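Local coordinates for recombination protein uvsY (Enterobacteria phage T4, PDB 4ZWS) that promotes assembly of the UvsX recombinase on single-stranded DNA as a recombination mediator, helping UvsX to displace bound gp32, at the interface of chains A and B. Residues are numbered along the deposited sequence; one frame, centred on the assembly and turned at random. Chains: chain A/B, Recombination protein uvsY.

Contact 1: the interface of chains A and B. Residues chain A 78, 82, 85; chain B 61-62, 65, 67.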
loop_
_atom_site.group_PDB
_atom_site.type_symbol
_atom_site.label_atom_id
_atom_site.label_comp_id
_atom_site.label_asym_id
_atom_site.label_seq_id
_atom_site.Cartn_x
_atom_site.Cartn_y
_atom_site.Cartn_z
ATOM N N TYR A 78 -30.497 -26.682 14.092
ATOM C CA TYR A 78 -29.447 -25.675 14.220
ATOM C C TYR A 78 -30.041 -24.274 14.210
ATOM O O TYR A 78 -30.926 -23.980 13.423
ATOM C CB TYR A 78 -28.397 -25.815 13.110
ATOM C CG TYR A 78 -27.457 -27.006 13.254
ATOM C CD1 TYR A 78 -27.367 -27.963 12.255
ATOM C CD2 TYR A 78 -26.665 -27.174 14.387
ATOM C CE1 TYR A 78 -26.526 -29.046 12.373
ATOM C CE2 TYR A 78 -25.820 -28.262 14.510
ATOM C CZ TYR A 78 -25.757 -29.192 13.496
ATOM O OH TYR A 78 -24.924 -30.278 13.584
ATOM N N GLU A 82 -25.663 -20.603 14.834
ATOM C CA GLU A 82 -24.823 -21.749 14.535
ATOM C C GLU A 82 -24.670 -21.958 13.029
ATOM O O GLU A 82 -23.801 -22.708 12.573
ATOM C CB GLU A 82 -25.399 -23.008 15.185
ATOM C CG GLU A 82 -25.609 -22.868 16.682
ATOM C CD GLU A 82 -26.264 -24.082 17.309
ATOM O OE1 GLU A 82 -27.341 -24.490 16.817
ATOM O OE2 GLU A 82 -25.701 -24.631 18.288
ATOM N N THR A 85 -21.174 -21.668 10.875
ATOM C CA THR A 85 -20.310 -22.823 11.126
ATOM C C THR A 85 -20.843 -24.076 10.446
ATOM O O THR A 85 -20.090 -24.834 9.849
ATOM C CB THR A 85 -20.157 -23.117 12.624
ATOM O OG1 THR A 85 -19.597 -21.979 13.270
ATOM C CG2 THR A 85 -19.236 -24.306 12.849
ATOM N N LEU B 61 -18.611 -27.532 17.697
ATOM C CA LEU B 61 -19.940 -26.984 17.969
ATOM C C LEU B 61 -20.915 -28.072 18.415
ATOM O O LEU B 61 -21.684 -27.881 19.349
ATOM C CB LEU B 61 -20.498 -26.282 16.728
ATOM C CG LEU B 61 -21.843 -25.547 16.860
ATOM C CD1 LEU B 61 -21.825 -24.227 16.119
ATOM C CD2 LEU B 61 -23.016 -26.380 16.404
ATOM N N ASP B 62 -20.862 -29.212 17.736
ATOM C CA ASP B 62 -21.693 -30.376 18.051
ATOM C C ASP B 62 -21.320 -31.064 19.351
ATOM O O ASP B 62 -22.192 -31.598 20.029
ATOM C CB ASP B 62 -21.643 -31.406 16.922
ATOM C CG ASP B 62 -22.480 -31.000 15.727
ATOM O OD1 ASP B 62 -23.339 -30.090 15.848
ATOM O OD2 ASP B 62 -22.288 -31.619 14.665
ATOM N N SER B 65 -23.099 -28.260 23.238
ATOM C CA SER B 65 -24.495 -28.264 22.734
ATOM C C SER B 65 -25.080 -29.669 22.536
ATOM O O SER B 65 -26.180 -29.808 22.011
ATOM C CB SER B 65 -24.652 -27.531 21.393
ATOM O OG SER B 65 -24.054 -28.259 20.334
ATOM N N ARG B 67 -24.639 -32.653 20.666
ATOM C CA ARG B 67 -25.018 -33.392 19.472
ATOM C C ARG B 67 -23.935 -34.406 19.091
ATOM O O ARG B 67 -22.794 -34.298 19.527
ATOM C CB ARG B 67 -25.291 -32.429 18.327
ATOM C CG ARG B 67 -26.327 -31.357 18.655
ATOM C CD ARG B 67 -26.694 -30.555 17.410
ATOM N NE ARG B 67 -26.587 -29.112 17.631
ATOM C CZ ARG B 67 -27.600 -28.256 17.532
ATOM N NH1 ARG B 67 -27.401 -26.968 17.755
ATOM N NH2 ARG B 67 -28.813 -28.687 17.210
#
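The carboxylate oxygen OD1 of B:Asp62 takes the phenol hydroxyl of A:Tyr78 in a 2.8 Å hydrogen bond from OH, on the syn lone pair, the side facing the other carboxylate oxygen. OD2 adds a weak second bond to the same hydroxyl. Ring and carboxylate planes lie 14° apart, nearly coplanar, although the two side chains run at about a right angle, and OD1 sits in plane at the ring edge. On its own side OD1 also faces B:Arg67 in a long salt bridge, 3.8 Å to NE, so tyrosine and arginine converge on one acidic group.

This is one end of the subunit interface in the UvsY ring, where the end of helix 21-63 of chain B and the residues just after it meet the loop, the short 3-10 helix 80-82 and the start of helix 83-89 of chain A. B:Arg67 is the polar bridge. Its chain, bent at chi3, presents one face of the guanidinium to the CD2 edge of A:Tyr78, which points onto the centre of that face with CD2 3.5 Å from CZ; ring and guanidinium are inclined by 50°, too steep for parallel stacking. NH1 forms a salt bridge with both carboxylate oxygens of A:Glu82. Its N-H points away from OE1, 2.7 Å from NH1, while OE2, 2.9 Å from NH1 and in the guanidinium plane at its edge, is placed to take a hydrogen bond. Together the two acids, one from each chain, probably favour a charged arginine and steady its position against the edge of the ring.

Beside the polar groups B:Leu61 supplies the apolar part, its two methyls spreading in different directions. CD2 lies 3.9 Å from CE2 of A:Tyr78, while CD1 packs against the CB atoms of A:Glu82 and A:Thr85. Within chain B, B:Ser65 caps the helix end: its OG donates to the backbone O of B:Leu61 at 2.6 Å, tilted 19° from the carbonyl plane.

Contact 2: the interface of chains A and B. Residues chain A 14-16, 116, 120; chain B 29-30, 32-33.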
loop_
_atom_site.group_PDB
_atom_site.type_symbol
_atom_site.label_atom_id
_atom_site.label_comp_id
_atom_site.label_asym_id
_atom_site.label_seq_id
_atom_site.Cartn_x
_atom_site.Cartn_y
_atom_site.Cartn_z
ATOM N N VAL A 14 9.392 -21.595 -19.814
ATOM C CA VAL A 14 10.332 -20.523 -19.491
ATOM C C VAL A 14 11.777 -20.842 -19.845
ATOM O O VAL A 14 12.625 -19.950 -19.836
ATOM C CB VAL A 14 10.265 -20.141 -17.991
ATOM C CG1 VAL A 14 8.871 -19.657 -17.642
ATOM C CG2 VAL A 14 10.638 -21.306 -17.109
ATOM N N PHE A 15 12.053 -22.100 -20.179
ATOM C CA PHE A 15 13.394 -22.499 -20.590
ATOM C C PHE A 15 13.830 -21.635 -21.769
ATOM O O PHE A 15 13.031 -21.313 -22.641
ATOM C CB PHE A 15 13.437 -23.985 -20.963
ATOM C CG PHE A 15 14.795 -24.458 -21.384
ATOM C CD1 PHE A 15 15.777 -24.723 -20.438
ATOM C CD2 PHE A 15 15.104 -24.624 -22.726
ATOM C CE1 PHE A 15 17.051 -25.151 -20.823
ATOM C CE2 PHE A 15 16.379 -25.050 -23.124
ATOM C CZ PHE A 15 17.349 -25.314 -22.168
ATOM N N ILE A 16 15.090 -21.216 -21.771
ATOM C CA ILE A 16 15.591 -20.390 -22.865
ATOM C C ILE A 16 16.670 -21.104 -23.668
ATOM O O ILE A 16 17.694 -21.507 -23.119
ATOM C CB ILE A 16 16.175 -19.071 -22.349
ATOM C CG1 ILE A 16 15.135 -18.306 -21.529
ATOM C CG2 ILE A 16 16.691 -18.251 -23.503
ATOM C CD1 ILE A 16 15.670 -17.055 -20.861
ATOM N N ALA A 116 6.577 -14.001 -14.703
ATOM C CA ALA A 116 7.762 -14.746 -15.088
ATOM C C ALA A 116 8.084 -14.566 -16.570
ATOM O O ALA A 116 9.229 -14.344 -16.948
ATOM C CB ALA A 116 7.571 -16.218 -14.756
ATOM N N ARG A 120 11.032 -13.006 -18.551
ATOM C CA ARG A 120 11.748 -13.825 -19.512
ATOM C C ARG A 120 12.113 -13.026 -20.771
ATOM O O ARG A 120 13.211 -13.173 -21.308
ATOM C CB ARG A 120 10.904 -15.047 -19.883
ATOM C CG ARG A 120 11.577 -16.030 -20.831
ATOM C CD ARG A 120 10.678 -17.220 -21.073
ATOM N NE ARG A 120 11.296 -18.202 -21.947
ATOM C CZ ARG A 120 11.195 -18.180 -23.270
ATOM N NH1 ARG A 120 10.502 -17.220 -23.870
ATOM N NH2 ARG A 120 11.795 -19.112 -23.995
ATOM N N VAL B 29 14.953 -17.112 -14.561
ATOM C CA VAL B 29 13.538 -17.343 -14.803
ATOM C C VAL B 29 13.130 -18.735 -14.341
ATOM O O VAL B 29 12.040 -18.946 -13.807
ATOM C CB VAL B 29 13.208 -17.214 -16.282
ATOM C CG1 VAL B 29 11.723 -16.972 -16.439
ATOM C CG2 VAL B 29 14.007 -16.065 -16.878
ATOM N N MET B 30 14.048 -19.673 -14.529
ATOM C CA MET B 30 13.838 -21.066 -14.187
ATOM C C MET B 30 13.678 -21.175 -12.671
ATOM O O MET B 30 12.804 -21.883 -12.173
ATOM C CB MET B 30 15.036 -21.870 -14.693
ATOM C CG MET B 30 14.885 -23.358 -14.851
ATOM S SD MET B 30 14.016 -23.714 -16.399
ATOM C CE MET B 30 12.385 -24.006 -15.759
ATOM N N TYR B 32 12.641 -18.787 -10.790
ATOM C CA TYR B 32 11.385 -18.126 -10.470
ATOM C C TYR B 32 10.245 -19.138 -10.558
ATOM O O TYR B 32 9.389 -19.205 -9.677
ATOM C CB TYR B 32 11.129 -16.946 -11.399
ATOM C CG TYR B 32 10.055 -16.024 -10.879
ATOM C CD1 TYR B 32 8.741 -16.136 -11.307
ATOM C CD2 TYR B 32 10.349 -15.063 -9.920
ATOM C CE1 TYR B 32 7.754 -15.296 -10.819
ATOM C CE2 TYR B 32 9.369 -14.217 -9.424
ATOM C CZ TYR B 32 8.076 -14.337 -9.878
ATOM O OH TYR B 32 7.098 -13.501 -9.385
ATOM N N SER B 33 10.255 -19.925 -11.630
ATOM C CA SER B 33 9.304 -21.016 -11.800
ATOM C C SER B 33 9.323 -21.973 -10.600
ATOM O O SER B 33 8.272 -22.367 -10.084
ATOM C CB SER B 33 9.600 -21.787 -13.084
ATOM O OG SER B 33 8.861 -22.988 -13.119
#
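Turned to chi1 -160°, B:Val29 directs CG1 away from its own backbone N and into the groove between A:Val14 and helix 91-135 of chain A, while B:Met30, bent at both chi2 and chi3, curls its terminal methyl toward A:Val14 as well. The setting is helix packing in the alpha-helical barrel of the UvsY family: the early part of the long helix 21-63 of one subunit lies against the end of the N-terminal helix 3-14 and helix 91-135 of its neighbour.

A:Val14 is met on two sides. Its CB lies 3.8 Å from CG1 of B:Val29, and its CG2 touches CE of B:Met30 at 3.5 Å, with the CB of B:Ser33 a looser neighbour. The same CG1 of B:Val29 also approaches the backbone O of A:Ala116 and the CB of A:Arg120. One turn further along the partner helix, B:Tyr32 sets the CD1 side of its ring 3.6 Å from CB of A:Ala116.

Within chain A, the guanidinium end of A:Arg120 probably helps hold the end of helix 3-14 in place. The side chain, extended from CG to NE, reaches back along that helix end. NE donates to O of A:Val14 at 3.0 Å from above the carbonyl plane, with the oxygen lying in the guanidinium plane. NH2 gives a straighter bond to O of A:Phe15, 2.9 Å long and 170° at the hydrogen.

Contacts 1 and 2 lie about 49 Å apart, measured between the centres of their C-alpha atoms, and share one long element: helix 21-63 of chain B, which offers its early turns to contact 2 and its far end to contact 1. Chain A answers with different parts, its N-terminal and long C-terminal helices at contact 2 and the segment around 80-89 at contact 1. Neighbouring subunits thus meet at two widely separated points of one long helix; in these patches the packing is mainly apolar at contact 2 and mixed polar and apolar at contact 1. The same pairing, asymmetric in the parts it uses, can pass from subunit to subunit round the heptamer.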